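Local coordinates for protein xyloglucan-specific endo-beta-1,4-glucanase BoGH5A (Bacteroides ovatus, PDB 3ZMR) that cleaves internal beta-1,4-glucosidic linkages in the backbone of xyloglucan with retention of configuration, releasing xyloglucan oligosaccharides, at residues N329-Y338 with N388-G397; R416-K425 with N455-L466. One frame throughout, in Å; residues are numbered along the deposited sequence.

Interaction 1: residues N329-Y338 with N388-G397. With BGC (beta-D-glucopyranose), chain C; GLC (alpha-D-glucopyranose), chain L.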
loop_
_atom_site.group_PDB
_atom_site.type_symbol
_atom_site.label_atom_id
_atom_site.label_comp_id
_atom_site.label_asym_id
_atom_site.label_seq_id
_atom_site.Cartn_x
_atom_site.Cartn_y
_atom_site.Cartn_z
ATOM N N ASN A 329 3.580 -10.980 -10.336
ATOM C CA ASN A 329 3.380 -11.473 -8.960
ATOM C C ASN A 329 4.498 -10.992 -7.998
ATOM O O ASN A 329 5.068 -11.805 -7.224
ATOM C CB ASN A 329 3.258 -13.012 -8.928
ATOM C CG ASN A 329 2.147 -13.521 -9.803
ATOM O OD1 ASN A 329 2.360 -14.439 -10.599
ATOM N ND2 ASN A 329 0.988 -12.952 -9.680
ATOM N N ARG A 330 4.811 -9.689 -8.074
ATOM C CA ARG A 330 5.805 -9.089 -7.175
ATOM C C ARG A 330 5.244 -7.861 -6.446
ATOM O O ARG A 330 6.007 -6.937 -6.084
ATOM C CB ARG A 330 7.100 -8.746 -7.908
ATOM C CG ARG A 330 7.889 -9.943 -8.440
ATOM C CD ARG A 330 8.315 -10.898 -7.333
ATOM N NE ARG A 330 9.257 -11.936 -7.784
ATOM C CZ ARG A 330 8.906 -13.048 -8.434
ATOM N NH1 ARG A 330 7.619 -13.305 -8.697
ATOM N NH2 ARG A 330 9.850 -13.920 -8.787
ATOM N N ILE A 331 3.929 -7.873 -6.212
ATOM C CA ILE A 331 3.229 -6.814 -5.482
ATOM C C ILE A 331 2.392 -7.373 -4.324
ATOM O O ILE A 331 1.658 -8.362 -4.440
ATOM C CB ILE A 331 2.338 -5.952 -6.401
ATOM C CG1 ILE A 331 3.232 -5.183 -7.410
ATOM C CG2 ILE A 331 1.522 -4.944 -5.575
ATOM C CD1 ILE A 331 2.536 -4.373 -8.460
ATOM N N PHE A 332 2.543 -6.710 -3.181
ATOM C CA PHE A 332 1.683 -6.906 -1.999
ATOM C C PHE A 332 0.691 -5.737 -1.874
ATOM O O PHE A 332 1.043 -4.596 -2.212
ATOM C CB PHE A 332 2.487 -6.797 -0.695
ATOM C CG PHE A 332 3.389 -7.957 -0.361
ATOM C CD1 PHE A 332 4.593 -8.181 -1.024
ATOM C CD2 PHE A 332 3.088 -8.758 0.738
ATOM C CE1 PHE A 332 5.442 -9.229 -0.638
ATOM C CE2 PHE A 332 3.914 -9.797 1.130
ATOM C CZ PHE A 332 5.102 -10.046 0.452
ATOM N N LEU A 333 -0.465 -6.008 -1.271
ATOM C CA LEU A 333 -1.369 -4.967 -0.767
ATOM C C LEU A 333 -1.076 -4.734 0.715
ATOM O O LEU A 333 -0.784 -5.688 1.464
ATOM C CB LEU A 333 -2.828 -5.434 -0.889
ATOM C CG LEU A 333 -3.899 -4.560 -0.231
ATOM C CD1 LEU A 333 -4.009 -3.226 -0.942
ATOM C CD2 LEU A 333 -5.234 -5.255 -0.313
ATOM N N GLU A 334 -1.187 -3.467 1.143
ATOM C CA GLU A 334 -1.093 -3.082 2.559
ATOM C C GLU A 334 -2.381 -2.404 3.035
ATOM O O GLU A 334 -2.863 -1.459 2.419
ATOM C CB GLU A 334 0.088 -2.140 2.795
ATOM C CG GLU A 334 0.204 -1.625 4.224
ATOM C CD GLU A 334 1.425 -0.786 4.483
ATOM O OE1 GLU A 334 2.109 -0.370 3.493
ATOM O OE2 GLU A 334 1.701 -0.522 5.695
ATOM N N CYS A 335 -2.879 -2.898 4.172
ATOM C CA CYS A 335 -3.904 -2.253 4.970
ATOM C C CYS A 335 -3.381 -2.109 6.393
ATOM O O CYS A 335 -2.432 -2.801 6.796
ATOM C CB CYS A 335 -5.193 -3.071 5.012
ATOM S SG CYS A 335 -5.971 -3.324 3.388
ATOM N N HIS A 336 -4.001 -1.204 7.148
ATOM C CA HIS A 336 -3.771 -1.093 8.575
ATOM C C HIS A 336 -5.053 -1.480 9.276
ATOM O O HIS A 336 -6.127 -1.415 8.683
ATOM C CB HIS A 336 -3.311 0.322 8.949
ATOM C CG HIS A 336 -2.022 0.740 8.322
ATOM N ND1 HIS A 336 -1.555 2.032 8.352
ATOM C CD2 HIS A 336 -1.085 0.019 7.663
ATOM C CE1 HIS A 336 -0.395 2.084 7.720
ATOM N NE2 HIS A 336 -0.099 0.878 7.279
ATOM N N TYR A 337 -4.959 -1.846 10.549
ATOM C CA TYR A 337 -6.157 -2.360 11.256
ATOM C C TYR A 337 -6.094 -1.939 12.721
ATOM O O TYR A 337 -5.265 -2.428 13.486
ATOM C CB TYR A 337 -6.281 -3.887 11.149
ATOM C CG TYR A 337 -7.609 -4.367 11.668
ATOM C CD1 TYR A 337 -8.781 -4.171 10.943
ATOM C CD2 TYR A 337 -7.707 -4.946 12.927
ATOM C CE1 TYR A 337 -10.000 -4.567 11.455
ATOM C CE2 TYR A 337 -8.915 -5.359 13.446
ATOM C CZ TYR A 337 -10.068 -5.169 12.696
ATOM O OH TYR A 337 -11.290 -5.566 13.194
ATOM N N TYR A 338 -7.004 -1.049 13.076
ATOM C CA TYR A 338 -7.096 -0.512 14.446
ATOM C C TYR A 338 -8.517 -0.576 15.033
ATOM O O TYR A 338 -8.803 0.059 16.043
ATOM C CB TYR A 338 -6.574 0.914 14.484
ATOM C CG TYR A 338 -5.077 1.066 14.353
ATOM C CD1 TYR A 338 -4.238 0.688 15.386
ATOM C CD2 TYR A 338 -4.502 1.611 13.208
ATOM C CE1 TYR A 338 -2.869 0.872 15.294
ATOM C CE2 TYR A 338 -3.141 1.800 13.112
ATOM C CZ TYR A 338 -2.321 1.444 14.162
ATOM O OH TYR A 338 -0.959 1.659 14.127
ATOM N N ASN A 388 -4.171 -14.394 -5.533
ATOM C CA ASN A 388 -2.707 -14.501 -5.476
ATOM C C ASN A 388 -2.011 -13.162 -5.170
ATOM O O ASN A 388 -0.855 -12.968 -5.533
ATOM C CB ASN A 388 -2.141 -15.135 -6.769
ATOM C CG ASN A 388 -0.781 -15.769 -6.594
ATOM O OD1 ASN A 388 -0.411 -16.268 -5.528
ATOM N ND2 ASN A 388 -0.010 -15.759 -7.681
ATOM N N VAL A 389 -2.714 -12.305 -4.422
ATOM C CA VAL A 389 -2.155 -11.020 -3.966
ATOM C C VAL A 389 -2.044 -11.077 -2.449
ATOM O O VAL A 389 -3.082 -11.118 -1.735
ATOM C CB VAL A 389 -3.045 -9.844 -4.373
ATOM C CG1 VAL A 389 -2.474 -8.535 -3.829
ATOM C CG2 VAL A 389 -3.180 -9.783 -5.893
ATOM N N PRO A 390 -0.794 -11.137 -1.932
ATOM C CA PRO A 390 -0.639 -11.181 -0.480
ATOM C C PRO A 390 -0.947 -9.845 0.153
ATOM O O PRO A 390 -0.945 -8.797 -0.522
ATOM C CB PRO A 390 0.823 -11.568 -0.316
ATOM C CG PRO A 390 1.509 -10.925 -1.501
ATOM C CD PRO A 390 0.500 -11.077 -2.618
ATOM N N VAL A 391 -1.229 -9.903 1.450
ATOM C CA VAL A 391 -1.650 -8.721 2.206
ATOM C C VAL A 391 -0.831 -8.621 3.481
ATOM O O VAL A 391 -0.768 -9.561 4.266
ATOM C CB VAL A 391 -3.155 -8.747 2.552
ATOM C CG1 VAL A 391 -3.566 -7.498 3.304
ATOM C CG2 VAL A 391 -4.015 -8.929 1.313
ATOM N N ILE A 392 -0.226 -7.445 3.662
ATOM C CA ILE A 392 0.423 -7.060 4.889
ATOM C C ILE A 392 -0.526 -6.164 5.674
ATOM O O ILE A 392 -1.051 -5.187 5.160
ATOM C CB ILE A 392 1.742 -6.324 4.610
ATOM C CG1 ILE A 392 2.758 -7.290 4.007
ATOM C CG2 ILE A 392 2.340 -5.735 5.882
ATOM C CD1 ILE A 392 3.903 -6.617 3.278
ATOM N N ILE A 393 -0.791 -6.553 6.923
ATOM C CA ILE A 393 -1.434 -5.656 7.883
ATOM C C ILE A 393 -0.275 -4.884 8.501
ATOM O O ILE A 393 0.395 -5.318 9.449
ATOM C CB ILE A 393 -2.309 -6.403 8.921
ATOM C CG1 ILE A 393 -3.418 -7.207 8.204
ATOM C CG2 ILE A 393 -2.881 -5.463 9.992
ATOM C CD1 ILE A 393 -4.355 -6.386 7.339
ATOM N N GLY A 394 -0.002 -3.734 7.889
ATOM C CA GLY A 394 1.246 -3.011 8.150
ATOM C C GLY A 394 1.360 -2.389 9.522
ATOM O O GLY A 394 2.477 -2.115 9.980
ATOM N N GLU A 395 0.198 -2.163 10.146
ATOM C CA GLU A 395 0.104 -1.704 11.515
ATOM C C GLU A 395 -1.150 -2.279 12.158
ATOM O O GLU A 395 -2.208 -2.284 11.545
ATOM C CB GLU A 395 0.011 -0.177 11.611
ATOM C CG GLU A 395 1.123 0.604 10.956
ATOM C CD GLU A 395 0.941 2.106 11.048
ATOM O OE1 GLU A 395 0.129 2.579 11.885
ATOM O OE2 GLU A 395 1.608 2.829 10.245
ATOM N N TYR A 396 -1.002 -2.735 13.399
ATOM C CA TYR A 396 -2.124 -3.030 14.294
ATOM C C TYR A 396 -1.577 -2.850 15.711
ATOM O O TYR A 396 -0.366 -2.923 15.936
ATOM C CB TYR A 396 -2.726 -4.456 14.083
ATOM C CG TYR A 396 -1.840 -5.503 14.646
ATOM C CD1 TYR A 396 -0.712 -5.960 13.958
ATOM C CD2 TYR A 396 -2.073 -6.046 15.925
ATOM C CE1 TYR A 396 0.155 -6.887 14.522
ATOM C CE2 TYR A 396 -1.195 -6.927 16.506
ATOM C CZ TYR A 396 -0.089 -7.367 15.811
ATOM O OH TYR A 396 0.813 -8.264 16.389
ATOM N N GLY A 397 -2.471 -2.721 16.684
ATOM C CA GLY A 397 -2.095 -2.810 18.091
ATOM C C GLY A 397 -2.745 -1.747 18.957
ATOM O O GLY A 397 -3.047 -0.647 18.502
HETATM C C2 BGC C . -0.298 5.844 10.946
HETATM C C3 BGC C . 0.608 5.937 12.185
HETATM C C4 BGC C . -0.171 6.291 13.448
HETATM C C5 BGC C . -1.299 5.251 13.513
HETATM C C6 BGC C . -2.122 5.423 14.778
HETATM C C1 BGC C . -1.604 5.052 11.100
HETATM O O2 BGC C . 0.450 5.283 9.869
HETATM O O3 BGC C . 1.619 6.937 11.939
HETATM O O4 BGC C . 0.722 6.307 14.599
HETATM O O5 BGC C . -2.175 5.360 12.374
HETATM O O6 BGC C . -2.453 6.818 14.881
HETATM C C1 GLC L . -1.389 4.885 11.513
HETATM C C2 GLC L . -0.217 5.784 11.137
HETATM C C3 GLC L . 0.758 5.966 12.300
HETATM C C4 GLC L . -0.059 6.445 13.505
HETATM C C5 GLC L . -1.292 5.554 13.715
HETATM C C6 GLC L . -2.152 5.949 14.912
HETATM O O2 GLC L . 0.399 5.260 9.990
HETATM O O3 GLC L . 1.854 6.840 11.950
HETATM O O4 GLC L . 0.798 6.351 14.610
HETATM O O5 GLC L . -2.085 5.526 12.549
HETATM O O6 GLC L . -1.667 5.219 16.023
HETATM O O HOH W 1 -0.284 -11.302 -7.812
HETATM O O HOH W 2 -1.446 -15.198 -10.159
HETATM O O HOH W 3 -5.216 -2.824 16.112
#
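Y338 OH donates to E395 OE1 at 2.7 Å, using its anti lone pair, with the phenol ring turned 76° to the carboxylate plane. The other oxygen, E395 OE2, lies 2.7 Å from O2 of the bound glucose, in either anomer, and also forms a salt bridge with R172. E395 CG stands beside its own backbone N (chi1 -56°) and the chain is extended beyond it, which carries the glutamate over one face of H336: CG sits 3.8 Å from the ring centroid, almost on the normal, and carboxylate and imidazole planes are 23° apart. In its own plane H336 NE2 donates to E334 OE2 at 2.8 Å, reaching it from above the carboxylate plane, while ND1 is hydrogen-bonded to E262. R172 also makes a salt bridge to E334 OE2, joining both carboxylates. A CB on G394 would collide with E334 OE2. Away from this cluster the strands run parallel, neighbours in the closed eight-stranded barrel: L333 N meets P390 O at 2.9 Å, and G394 N meets C335 O at 2.8 Å. At the far end P390 CG rests over a face of F332, 3.7 Å from its centroid, with I392 CD1 against CD2 of the same ring; a water joins N329 ND2 to N388 O. E395 is the inferred nucleophile and E262 the probable proton donor. Bonds from Y338 and R172, one to each oxygen, with H336 packed against CG, probably hold the E395 carboxylate in its rotation beside the sugar, consistent with the double-displacement mechanism of retaining family 5 enzymes.

Interaction 2: residues R416-K425 with N455-L466; sequences RNDYIEYVVK and NAASIAAIMKGL
N417 OD1 accepts from S458 OG at 2.7 Å, in the carbonyl plane on a lone pair, and the same hydroxyl is met by R416 NH1 at 3.1 Å, near the guanidinium plane. A bend in the R416 chain (chi3 70°) helps bring NH1 there, while the T399 and P398 carbonyls hold NE and NH2. N417 ND2 donates to a water, which in turn donates to N455 OD1, the N-cap acceptor for S458 N. With an alanine in place of N417, the S458 hydroxyl would probably lose its acceptor, leaving R416 NH1 as its partner across the contact, and the water link would go. Farther along, the axes of segments 416-425 and 456-466 approach to 7.5 Å at a crossing angle of -30°. The tight packing depends on small residues: A461 CB sits 3.5 Å from N417 O, and a CB on G465 would clash with V424 CB and E421 O. I420 CG2 presses on I462 CG1 at 3.4 Å, closer than usual for carbons, and V424 CG1 lies against the G465 backbone and 3.7 Å from L466 CD2. The solvent flank is looser. There the extended E421 and K464 chains cross, and their salt bridge, OE1 to NZ at 3.3 Å, is weak; a water donates to E421 OE2 and is weakly reached by NZ. The pair belongs to the outer helical layer of the TIM barrel: I420 and I462 lie on Y436 of strand 433-436, V424 and I462 on Y396 of strand 391-396, while Y419 and Y422 reach helix 371-379.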
loop_
_atom_site.group_PDB
_atom_site.type_symbol
_atom_site.label_atom_id
_atom_site.label_comp_id
_atom_site.label_asym_id
_atom_site.label_seq_id
_atom_site.Cartn_x
_atom_site.Cartn_y
_atom_site.Cartn_z
ATOM N N ARG A 416 -5.745 -6.040 26.317
ATOM C CA ARG A 416 -4.758 -5.756 25.250
ATOM C C ARG A 416 -4.207 -7.060 24.713
ATOM O O ARG A 416 -4.083 -7.274 23.486
ATOM C CB ARG A 416 -3.572 -4.907 25.695
ATOM C CG ARG A 416 -3.935 -3.519 26.147
ATOM C CD ARG A 416 -2.662 -2.801 26.558
ATOM N NE ARG A 416 -1.796 -2.500 25.408
ATOM C CZ ARG A 416 -0.693 -3.172 25.077
ATOM N NH1 ARG A 416 -0.233 -4.187 25.803
ATOM N NH2 ARG A 416 -0.045 -2.804 23.962
ATOM N N ASN A 417 -3.790 -7.941 25.604
ATOM C CA ASN A 417 -3.167 -9.204 25.184
ATOM C C ASN A 417 -4.145 -10.181 24.529
ATOM O O ASN A 417 -3.804 -10.860 23.553
ATOM C CB ASN A 417 -2.376 -9.806 26.337
ATOM C CG ASN A 417 -1.167 -8.969 26.671
ATOM O OD1 ASN A 417 -0.580 -8.314 25.776
ATOM N ND2 ASN A 417 -0.805 -8.931 27.938
ATOM N N ASP A 418 -5.387 -10.193 24.990
ATOM C CA ASP A 418 -6.455 -10.994 24.363
ATOM C C ASP A 418 -6.673 -10.483 22.926
ATOM O O ASP A 418 -6.804 -11.259 21.975
ATOM C CB ASP A 418 -7.765 -10.904 25.175
ATOM C CG ASP A 418 -7.703 -11.658 26.489
ATOM O OD1 ASP A 418 -6.742 -12.457 26.727
ATOM O OD2 ASP A 418 -8.649 -11.442 27.280
ATOM N N TYR A 419 -6.729 -9.166 22.789
ATOM C CA TYR A 419 -6.964 -8.498 21.505
ATOM C C TYR A 419 -5.812 -8.789 20.509
ATOM O O TYR A 419 -6.029 -9.177 19.369
ATOM C CB TYR A 419 -7.106 -6.968 21.705
ATOM C CG TYR A 419 -7.220 -6.201 20.414
ATOM C CD1 TYR A 419 -8.442 -6.024 19.803
ATOM C CD2 TYR A 419 -6.097 -5.667 19.812
ATOM C CE1 TYR A 419 -8.565 -5.359 18.609
ATOM C CE2 TYR A 419 -6.205 -4.942 18.631
ATOM C CZ TYR A 419 -7.440 -4.786 18.029
ATOM O OH TYR A 419 -7.544 -4.124 16.804
ATOM N N ILE A 420 -4.600 -8.592 20.969
ATOM C CA ILE A 420 -3.399 -8.849 20.194
ATOM C C ILE A 420 -3.367 -10.274 19.685
ATOM O O ILE A 420 -3.151 -10.525 18.479
ATOM C CB ILE A 420 -2.110 -8.520 21.004
ATOM C CG1 ILE A 420 -1.963 -7.001 21.182
ATOM C CG2 ILE A 420 -0.870 -9.080 20.308
ATOM C CD1 ILE A 420 -0.930 -6.576 22.207
ATOM N N GLU A 421 -3.564 -11.235 20.577
ATOM C CA GLU A 421 -3.576 -12.640 20.190
ATOM C C GLU A 421 -4.653 -12.896 19.150
ATOM O O GLU A 421 -4.420 -13.622 18.181
ATOM C CB GLU A 421 -3.823 -13.520 21.413
ATOM C CG GLU A 421 -3.839 -15.009 21.106
ATOM C CD GLU A 421 -4.370 -15.868 22.244
ATOM O OE1 GLU A 421 -4.181 -15.505 23.437
ATOM O OE2 GLU A 421 -4.946 -16.936 21.931
ATOM N N TYR A 422 -5.823 -12.302 19.351
ATOM C CA TYR A 422 -6.982 -12.563 18.478
ATOM C C TYR A 422 -6.710 -11.992 17.072
ATOM O O TYR A 422 -6.953 -12.655 16.038
ATOM C CB TYR A 422 -8.303 -12.011 19.028
ATOM C CG TYR A 422 -9.492 -12.583 18.290
ATOM C CD1 TYR A 422 -9.991 -13.841 18.608
ATOM C CD2 TYR A 422 -10.060 -11.903 17.225
ATOM C CE1 TYR A 422 -11.035 -14.381 17.889
ATOM C CE2 TYR A 422 -11.100 -12.427 16.501
ATOM C CZ TYR A 422 -11.588 -13.665 16.832
ATOM O OH TYR A 422 -12.633 -14.196 16.106
ATOM N N VAL A 423 -6.220 -10.769 17.015
ATOM C CA VAL A 423 -5.899 -10.163 15.713
ATOM C C VAL A 423 -4.852 -11.020 14.973
ATOM O O VAL A 423 -5.003 -11.325 13.788
ATOM C CB VAL A 423 -5.435 -8.710 15.859
ATOM C CG1 VAL A 423 -4.821 -8.197 14.554
ATOM C CG2 VAL A 423 -6.621 -7.871 16.312
ATOM N N VAL A 424 -3.794 -11.384 15.667
ATOM C CA VAL A 424 -2.703 -12.177 15.091
ATOM C C VAL A 424 -3.220 -13.519 14.571
ATOM O O VAL A 424 -2.982 -13.890 13.437
ATOM C CB VAL A 424 -1.491 -12.338 16.029
ATOM C CG1 VAL A 424 -0.463 -13.326 15.472
ATOM C CG2 VAL A 424 -0.843 -10.982 16.227
ATOM N N LYS A 425 -3.944 -14.240 15.412
ATOM C CA LYS A 425 -4.498 -15.551 14.989
ATOM C C LYS A 425 -5.415 -15.388 13.785
ATOM O O LYS A 425 -5.425 -16.248 12.889
ATOM C CB LYS A 425 -5.170 -16.317 16.153
ATOM C CG LYS A 425 -6.662 -16.182 16.346
ATOM C CD LYS A 425 -7.121 -17.063 17.517
ATOM C CE LYS A 425 -8.627 -17.052 17.694
ATOM N NZ LYS A 425 -9.038 -17.729 18.964
ATOM N N ASN A 455 7.907 -5.751 27.039
ATOM C CA ASN A 455 6.611 -6.288 27.374
ATOM C C ASN A 455 6.533 -7.756 26.967
ATOM O O ASN A 455 5.984 -8.108 25.937
ATOM C CB ASN A 455 5.476 -5.456 26.790
ATOM C CG ASN A 455 4.137 -5.786 27.427
ATOM O OD1 ASN A 455 3.904 -6.902 27.904
ATOM N ND2 ASN A 455 3.261 -4.810 27.463
ATOM N N ALA A 456 7.141 -8.599 27.794
ATOM C CA ALA A 456 7.158 -10.033 27.547
ATOM C C ALA A 456 5.763 -10.605 27.362
ATOM O O ALA A 456 5.557 -11.485 26.529
ATOM C CB ALA A 456 7.897 -10.740 28.668
ATOM N N ALA A 457 4.791 -10.120 28.128
ATOM C CA ALA A 457 3.429 -10.661 28.059
ATOM C C ALA A 457 2.782 -10.377 26.687
ATOM O O ALA A 457 2.127 -11.235 26.118
ATOM C CB ALA A 457 2.549 -10.119 29.204
ATOM N N SER A 458 2.994 -9.180 26.165
ATOM C CA SER A 458 2.443 -8.834 24.849
ATOM C C SER A 458 3.207 -9.517 23.693
ATOM O O SER A 458 2.577 -9.949 22.721
ATOM C CB SER A 458 2.419 -7.337 24.659
ATOM O OG SER A 458 1.568 -6.711 25.598
ATOM N N ILE A 459 4.529 -9.656 23.815
ATOM C CA ILE A 459 5.294 -10.472 22.860
ATOM C C ILE A 459 4.724 -11.886 22.861
ATOM O O ILE A 459 4.484 -12.499 21.791
ATOM C CB ILE A 459 6.801 -10.486 23.145
ATOM C CG1 ILE A 459 7.388 -9.073 22.982
ATOM C CG2 ILE A 459 7.496 -11.490 22.230
ATOM C CD1 ILE A 459 8.795 -8.924 23.511
ATOM N N ALA A 460 4.517 -12.436 24.056
ATOM C CA ALA A 460 3.971 -13.801 24.186
ATOM C C ALA A 460 2.574 -13.924 23.564
ATOM O O ALA A 460 2.237 -14.972 22.981
ATOM C CB ALA A 460 3.958 -14.256 25.634
ATOM N N ALA A 461 1.750 -12.874 23.658
ATOM C CA ALA A 461 0.413 -12.878 23.051
ATOM C C ALA A 461 0.507 -13.003 21.516
ATOM O O ALA A 461 -0.248 -13.730 20.869
ATOM C CB ALA A 461 -0.341 -11.618 23.422
ATOM N N ILE A 462 1.448 -12.268 20.935
ATOM C CA ILE A 462 1.694 -12.344 19.499
ATOM C C ILE A 462 2.152 -13.765 19.136
ATOM O O ILE A 462 1.621 -14.365 18.182
ATOM C CB ILE A 462 2.734 -11.310 19.026
ATOM C CG1 ILE A 462 2.200 -9.896 19.206
ATOM C CG2 ILE A 462 3.142 -11.549 17.571
ATOM C CD1 ILE A 462 3.246 -8.815 19.013
ATOM N N MET A 463 3.101 -14.316 19.886
ATOM C CA MET A 463 3.635 -15.631 19.535
ATOM C C MET A 463 2.564 -16.721 19.709
ATOM O O MET A 463 2.519 -17.685 18.958
ATOM C CB MET A 463 4.874 -15.937 20.360
ATOM C CG MET A 463 6.029 -15.003 20.072
ATOM S SD MET A 463 6.534 -14.929 18.333
ATOM C CE MET A 463 6.995 -13.211 18.149
ATOM N N LYS A 464 1.682 -16.543 20.684
ATOM C CA LYS A 464 0.562 -17.473 20.917
ATOM C C LYS A 464 -0.374 -17.410 19.712
ATOM O O LYS A 464 -0.841 -18.442 19.198
ATOM C CB LYS A 464 -0.189 -17.131 22.202
ATOM C CG LYS A 464 -1.309 -18.124 22.532
ATOM C CD LYS A 464 -1.786 -17.978 23.964
ATOM C CE LYS A 464 -3.110 -18.713 24.189
ATOM N NZ LYS A 464 -3.894 -18.135 25.330
ATOM N N GLY A 465 -0.663 -16.205 19.228
ATOM C CA GLY A 465 -1.468 -16.031 18.043
ATOM C C GLY A 465 -0.875 -16.639 16.791
ATOM O O GLY A 465 -1.598 -17.209 15.940
ATOM N N LEU A 466 0.446 -16.589 16.702
ATOM C CA LEU A 466 1.148 -17.142 15.547
ATOM C C LEU A 466 1.108 -18.638 15.529
ATOM O O LEU A 466 0.993 -19.246 14.475
ATOM C CB LEU A 466 2.600 -16.694 15.513
ATOM C CG LEU A 466 2.887 -15.272 15.105
ATOM C CD1 LEU A 466 4.404 -15.109 15.091
ATOM C CD2 LEU A 466 2.300 -14.972 13.734
HETATM O O HOH W 4 1.235 -6.892 28.914
HETATM O O HOH W 5 -6.395 -18.703 23.224
#

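After the N-terminal sheet domain the chain winds into the barrel. Strand 331-337 leaves for the excursion that holds helices 341-344, 371-379 and 382-386, then returns as strand 391-396; interaction 1 closes this loop as a parallel beta-alpha-beta crossover. Helix 406-429 follows, then strand 433-436, and interaction 2 closes the next, shorter loop when helix 456-471 packs alongside. The two contacts run in series, neither nested nor crossed, with centres about 19 Å apart. They touch through tyrosines of the barrel: Y396 reaches V423, V424 and I462, and Y337 meets Y419, tying two strands that carry part of the catalytic pocket to the outer helices.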